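PDB 3QQW: putative citrate lyase from Ralstonia eutropha, which probably acts as a magnesium-dependent lyase of the HpcH/HpaI aldolase/citrate lyase family, possibly cleaving (S)-citramalyl-CoA. Local coordinates for residues 23-35 against 45-57. Residues are numbered along the deposited sequence; the frame is centred on the assembly and turned at random.
Sequences AACEHFAGSEKLI and YGPVFDVTCDCED
The Phe28 ring lies flat against Thr52, whose CB sits 3.7 Å from the ring centroid and almost on the ring normal, a CH-pi contact over one face. At the edge of the same ring, Asp54 OD2 comes 3.8 Å from CD2, with the carboxylate turned 78° from the ring plane. These residues belong to the first two strands of a TIM barrel, 25-29 and 49-54, joined by helix 32-45 in a beta-alpha-beta crossover. The parallel strands are laced by a ladder in which His27 and Ala29 each donate and accept: Asp50 N to Cys25 O, His27 N to Asp50 O, Thr52 N to His27 O, Ala29 N to Thr52 O and Asp54 N to Ala29 O.

Glu26, Phe28, Asp50 and Thr52 share the barrel interior. There the carboxylates of Glu26 and Asp50 both form salt bridges with Arg251, an arrangement that probably offsets the repulsion between them, and Asp50 also pairs with Arg84. On the outer face, His27 CB approaches Phe49 CD2 obliquely at 3.7 Å, while ND1 of the histidine bonds to Ser254 on strand 251-254. Ile35, at the start of the helix, reaches back with CG2 to Cys53 SG, 3.8 Å away, closing the crossover against its second strand. Beyond strand 25-29, Ser31 caps this helix through OG.

Asp54 OD2 forms a salt bridge with Arg88, a predicted substrate-binding residue, which places this end of the strand pair beside the probable active site; OD1 accepts from Asp57 N in an Asx motif. Deeper inside, the extended Glu26 side chain, with CG anti to the backbone N (chi1 -168°), brings OE2 to within 2.6 Å of Thr52 OG1, whose hydroxyl donates from above the carboxylate plane.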
loop_
_atom_site.group_PDB
_atom_site.type_symbol
_atom_site.label_atom_id
_atom_site.label_comp_id
_atom_site.label_asym_id
_atom_site.label_seq_id
_atom_site.Cartn_x
_atom_site.Cartn_y
_atom_site.Cartn_z
ATOM N N ALA C 23 1.775 -27.036 -7.103
ATOM C CA ALA C 23 2.196 -27.621 -5.845
ATOM C C ALA C 23 2.448 -26.510 -4.847
ATOM O O ALA C 23 2.922 -25.426 -5.206
ATOM C CB ALA C 23 3.457 -28.436 -6.067
ATOM N N ALA C 24 2.103 -26.770 -3.602
ATOM C CA ALA C 24 2.261 -25.833 -2.481
ATOM C C ALA C 24 3.728 -25.571 -2.152
ATOM O O ALA C 24 4.059 -24.582 -1.504
ATOM C CB ALA C 24 1.575 -26.426 -1.277
ATOM N N CYS C 25 4.612 -26.457 -2.611
ATOM C CA CYS C 25 6.025 -26.392 -2.276
ATOM C C CYS C 25 6.926 -26.474 -3.486
ATOM O O CYS C 25 6.675 -27.242 -4.413
ATOM C CB CYS C 25 6.354 -27.506 -1.283
ATOM S SG CYS C 25 8.059 -27.484 -0.692
ATOM N N GLU C 26 8.019 -25.720 -3.426
ATOM C CA GLU C 26 9.034 -25.681 -4.471
ATOM C C GLU C 26 10.382 -25.882 -3.827
ATOM O O GLU C 26 10.862 -24.993 -3.115
ATOM C CB GLU C 26 8.980 -24.366 -5.262
ATOM C CG GLU C 26 9.823 -24.425 -6.528
ATOM C CD GLU C 26 9.805 -23.155 -7.348
ATOM O OE1 GLU C 26 8.720 -22.805 -7.852
ATOM O OE2 GLU C 26 10.870 -22.513 -7.497
ATOM N N HIS C 27 10.976 -27.060 -4.049
ATOM C CA HIS C 27 12.246 -27.436 -3.438
ATOM C C HIS C 27 13.430 -27.103 -4.355
ATOM O O HIS C 27 13.409 -27.422 -5.540
ATOM C CB HIS C 27 12.239 -28.919 -3.072
ATOM C CG HIS C 27 13.441 -29.334 -2.302
ATOM N ND1 HIS C 27 13.594 -28.998 -0.962
ATOM C CD2 HIS C 27 14.533 -30.015 -2.712
ATOM C CE1 HIS C 27 14.768 -29.490 -0.605
ATOM N NE2 HIS C 27 15.367 -30.114 -1.624
ATOM N N PHE C 28 14.448 -26.422 -3.803
ATOM C CA PHE C 28 15.660 -26.063 -4.540
ATOM C C PHE C 28 16.766 -27.054 -4.283
ATOM O O PHE C 28 16.907 -27.512 -3.156
ATOM C CB PHE C 28 16.127 -24.653 -4.155
ATOM C CG PHE C 28 15.333 -23.606 -4.881
ATOM C CD1 PHE C 28 13.974 -23.429 -4.615
ATOM C CD2 PHE C 28 15.931 -22.804 -5.841
ATOM C CE1 PHE C 28 13.235 -22.488 -5.311
ATOM C CE2 PHE C 28 15.200 -21.812 -6.496
ATOM C CZ PHE C 28 13.860 -21.674 -6.238
ATOM N N ALA C 29 17.548 -27.366 -5.339
ATOM C CA ALA C 29 18.708 -28.285 -5.365
ATOM C C ALA C 29 19.671 -27.767 -6.443
ATOM O O ALA C 29 19.240 -27.494 -7.565
ATOM C CB ALA C 29 18.271 -29.723 -5.649
ATOM N N GLY C 30 20.924 -27.554 -6.064
ATOM C CA GLY C 30 21.944 -26.966 -6.920
ATOM C C GLY C 30 22.951 -27.930 -7.498
ATOM O O GLY C 30 23.626 -27.578 -8.456
ATOM N N SER C 31 23.100 -29.126 -6.916
ATOM C CA SER C 31 24.035 -30.131 -7.407
ATOM C C SER C 31 23.296 -31.278 -8.086
ATOM O O SER C 31 22.130 -31.522 -7.773
ATOM C CB SER C 31 24.870 -30.665 -6.251
ATOM O OG SER C 31 24.082 -31.464 -5.385
ATOM N N GLU C 32 23.986 -32.015 -8.968
ATOM C CA GLU C 32 23.427 -33.189 -9.659
ATOM C C GLU C 32 22.888 -34.233 -8.651
ATOM O O GLU C 32 21.794 -34.761 -8.842
ATOM C CB GLU C 32 24.498 -33.833 -10.547
ATOM C CG GLU C 32 23.947 -34.965 -11.399
ATOM C CD GLU C 32 24.914 -35.577 -12.387
ATOM O OE1 GLU C 32 25.868 -34.890 -12.819
ATOM O OE2 GLU C 32 24.718 -36.763 -12.724
ATOM N N LYS C 33 23.666 -34.507 -7.581
ATOM C CA LYS C 33 23.321 -35.438 -6.501
ATOM C C LYS C 33 21.993 -35.023 -5.841
ATOM O O LYS C 33 21.055 -35.827 -5.783
ATOM C CB LYS C 33 24.456 -35.489 -5.451
ATOM N N LEU C 34 21.912 -33.754 -5.379
ATOM C CA LEU C 34 20.725 -33.239 -4.713
ATOM C C LEU C 34 19.522 -33.105 -5.653
ATOM O O LEU C 34 18.403 -33.302 -5.185
ATOM C CB LEU C 34 21.011 -31.921 -3.997
ATOM C CG LEU C 34 21.974 -32.023 -2.816
ATOM C CD1 LEU C 34 22.385 -30.648 -2.361
ATOM C CD2 LEU C 34 21.374 -32.801 -1.656
ATOM N N ILE C 35 19.744 -32.808 -6.964
ATOM C CA ILE C 35 18.676 -32.739 -7.959
ATOM C C ILE C 35 18.084 -34.165 -8.110
ATOM O O ILE C 35 16.864 -34.335 -8.021
ATOM C CB ILE C 35 19.158 -32.123 -9.300
ATOM C CG1 ILE C 35 19.351 -30.576 -9.174
ATOM C CG2 ILE C 35 18.204 -32.458 -10.452
ATOM C CD1 ILE C 35 20.405 -29.937 -10.213
ATOM N N TYR C 45 7.082 -39.215 -2.496
ATOM C CA TYR C 45 6.026 -38.378 -1.945
ATOM C C TYR C 45 4.861 -38.139 -2.889
ATOM O O TYR C 45 3.760 -37.828 -2.439
ATOM C CB TYR C 45 6.602 -36.984 -1.608
ATOM C CG TYR C 45 7.438 -36.815 -0.352
ATOM C CD1 TYR C 45 7.754 -37.901 0.462
ATOM C CD2 TYR C 45 7.911 -35.552 0.026
ATOM C CE1 TYR C 45 8.523 -37.734 1.622
ATOM C CE2 TYR C 45 8.657 -35.370 1.190
ATOM C CZ TYR C 45 8.958 -36.459 1.986
ATOM O OH TYR C 45 9.715 -36.229 3.112
ATOM N N GLY C 46 5.141 -38.191 -4.177
ATOM C CA GLY C 46 4.210 -37.820 -5.231
ATOM C C GLY C 46 4.564 -36.395 -5.609
ATOM O O GLY C 46 5.270 -35.727 -4.830
ATOM N N PRO C 47 4.111 -35.879 -6.782
ATOM C CA PRO C 47 4.506 -34.510 -7.172
ATOM C C PRO C 47 3.818 -33.401 -6.333
ATOM O O PRO C 47 3.302 -32.419 -6.874
ATOM C CB PRO C 47 4.146 -34.454 -8.662
ATOM C CG PRO C 47 3.014 -35.420 -8.817
ATOM C CD PRO C 47 3.267 -36.519 -7.815
ATOM N N VAL C 48 3.873 -33.537 -4.987
ATOM C CA VAL C 48 3.330 -32.577 -3.989
ATOM C C VAL C 48 4.250 -31.362 -3.909
ATOM O O VAL C 48 3.891 -30.343 -3.331
ATOM C CB VAL C 48 3.061 -33.193 -2.580
ATOM C CG1 VAL C 48 2.007 -34.285 -2.660
ATOM C CG2 VAL C 48 4.341 -33.694 -1.911
ATOM N N PHE C 49 5.434 -31.473 -4.508
ATOM C CA PHE C 49 6.399 -30.391 -4.581
ATOM C C PHE C 49 7.092 -30.398 -5.945
ATOM O O PHE C 49 7.275 -31.466 -6.556
ATOM C CB PHE C 49 7.433 -30.467 -3.441
ATOM C CG PHE C 49 8.422 -31.607 -3.552
ATOM C CD1 PHE C 49 8.085 -32.893 -3.129
ATOM C CD2 PHE C 49 9.708 -31.385 -4.030
ATOM C CE1 PHE C 49 9.014 -33.932 -3.202
ATOM C CE2 PHE C 49 10.630 -32.434 -4.117
ATOM C CZ PHE C 49 10.280 -33.695 -3.691
ATOM N N ASP C 50 7.455 -29.196 -6.416
ATOM C CA ASP C 50 8.228 -29.011 -7.621
ATOM C C ASP C 50 9.711 -28.947 -7.258
ATOM O O ASP C 50 10.052 -28.646 -6.126
ATOM C CB ASP C 50 7.800 -27.738 -8.350
ATOM C CG ASP C 50 6.454 -27.804 -9.026
ATOM O OD1 ASP C 50 5.997 -28.939 -9.352
ATOM O OD2 ASP C 50 5.883 -26.729 -9.300
ATOM N N VAL C 51 10.594 -29.228 -8.217
ATOM C CA VAL C 51 12.031 -29.145 -7.982
ATOM C C VAL C 51 12.586 -28.023 -8.841
ATOM O O VAL C 51 12.362 -28.001 -10.044
ATOM C CB VAL C 51 12.728 -30.493 -8.260
ATOM C CG1 VAL C 51 14.240 -30.375 -8.131
ATOM C CG2 VAL C 51 12.201 -31.574 -7.336
ATOM N N THR C 52 13.312 -27.095 -8.238
ATOM C CA THR C 52 14.004 -26.074 -9.000
ATOM C C THR C 52 15.481 -26.405 -9.000
ATOM O O THR C 52 16.112 -26.466 -7.945
ATOM C CB THR C 52 13.727 -24.630 -8.506
ATOM O OG1 THR C 52 12.325 -24.427 -8.452
ATOM C CG2 THR C 52 14.328 -23.586 -9.430
ATOM N N CYS C 53 16.015 -26.658 -10.186
ATOM C CA CYS C 53 17.444 -26.890 -10.392
ATOM C C CYS C 53 18.068 -25.542 -10.427
ATOM O O CYS C 53 17.773 -24.720 -11.302
ATOM C CB CYS C 53 17.701 -27.680 -11.669
ATOM S SG CYS C 53 16.745 -29.199 -11.781
ATOM N N ASP C 54 18.770 -25.241 -9.366
ATOM C CA ASP C 54 19.333 -23.931 -9.179
ATOM C C ASP C 54 20.619 -23.728 -9.988
ATOM O O ASP C 54 21.575 -24.418 -9.737
ATOM C CB ASP C 54 19.574 -23.707 -7.689
ATOM C CG ASP C 54 19.609 -22.242 -7.314
ATOM O OD1 ASP C 54 19.667 -21.387 -8.238
ATOM O OD2 ASP C 54 19.587 -21.944 -6.106
ATOM N N CYS C 55 20.629 -22.799 -10.961
ATOM C CA CYS C 55 21.828 -22.435 -11.740
ATOM C C CYS C 55 22.447 -21.269 -11.056
ATOM O O CYS C 55 23.614 -21.352 -10.670
ATOM C CB CYS C 55 21.511 -22.118 -13.202
ATOM S SG CYS C 55 21.177 -23.574 -14.220
ATOM N N GLU C 56 21.606 -20.221 -10.813
ATOM C CA GLU C 56 21.884 -18.953 -10.139
ATOM C C GLU C 56 22.831 -19.116 -8.952
ATOM O O GLU C 56 23.892 -18.479 -8.944
ATOM C CB GLU C 56 20.577 -18.288 -9.672
ATOM C CG GLU C 56 20.661 -16.776 -9.675
ATOM C CD GLU C 56 20.337 -16.063 -8.378
ATOM O OE1 GLU C 56 19.387 -16.477 -7.672
ATOM O OE2 GLU C 56 20.998 -15.034 -8.106
ATOM N N ASP C 57 22.460 -19.968 -7.966
ATOM C CA ASP C 57 23.292 -20.237 -6.789
ATOM C C ASP C 57 24.179 -21.465 -7.023
ATOM O O ASP C 57 25.331 -21.468 -6.564
ATOM C CB ASP C 57 22.446 -20.424 -5.505
ATOM C CG ASP C 57 21.793 -19.176 -4.913
ATOM O OD1 ASP C 57 22.107 -18.052 -5.381
ATOM O OD2 ASP C 57 20.979 -19.323 -3.966
HETATM O O HOH W 1 1.524 -29.509 -3.098
#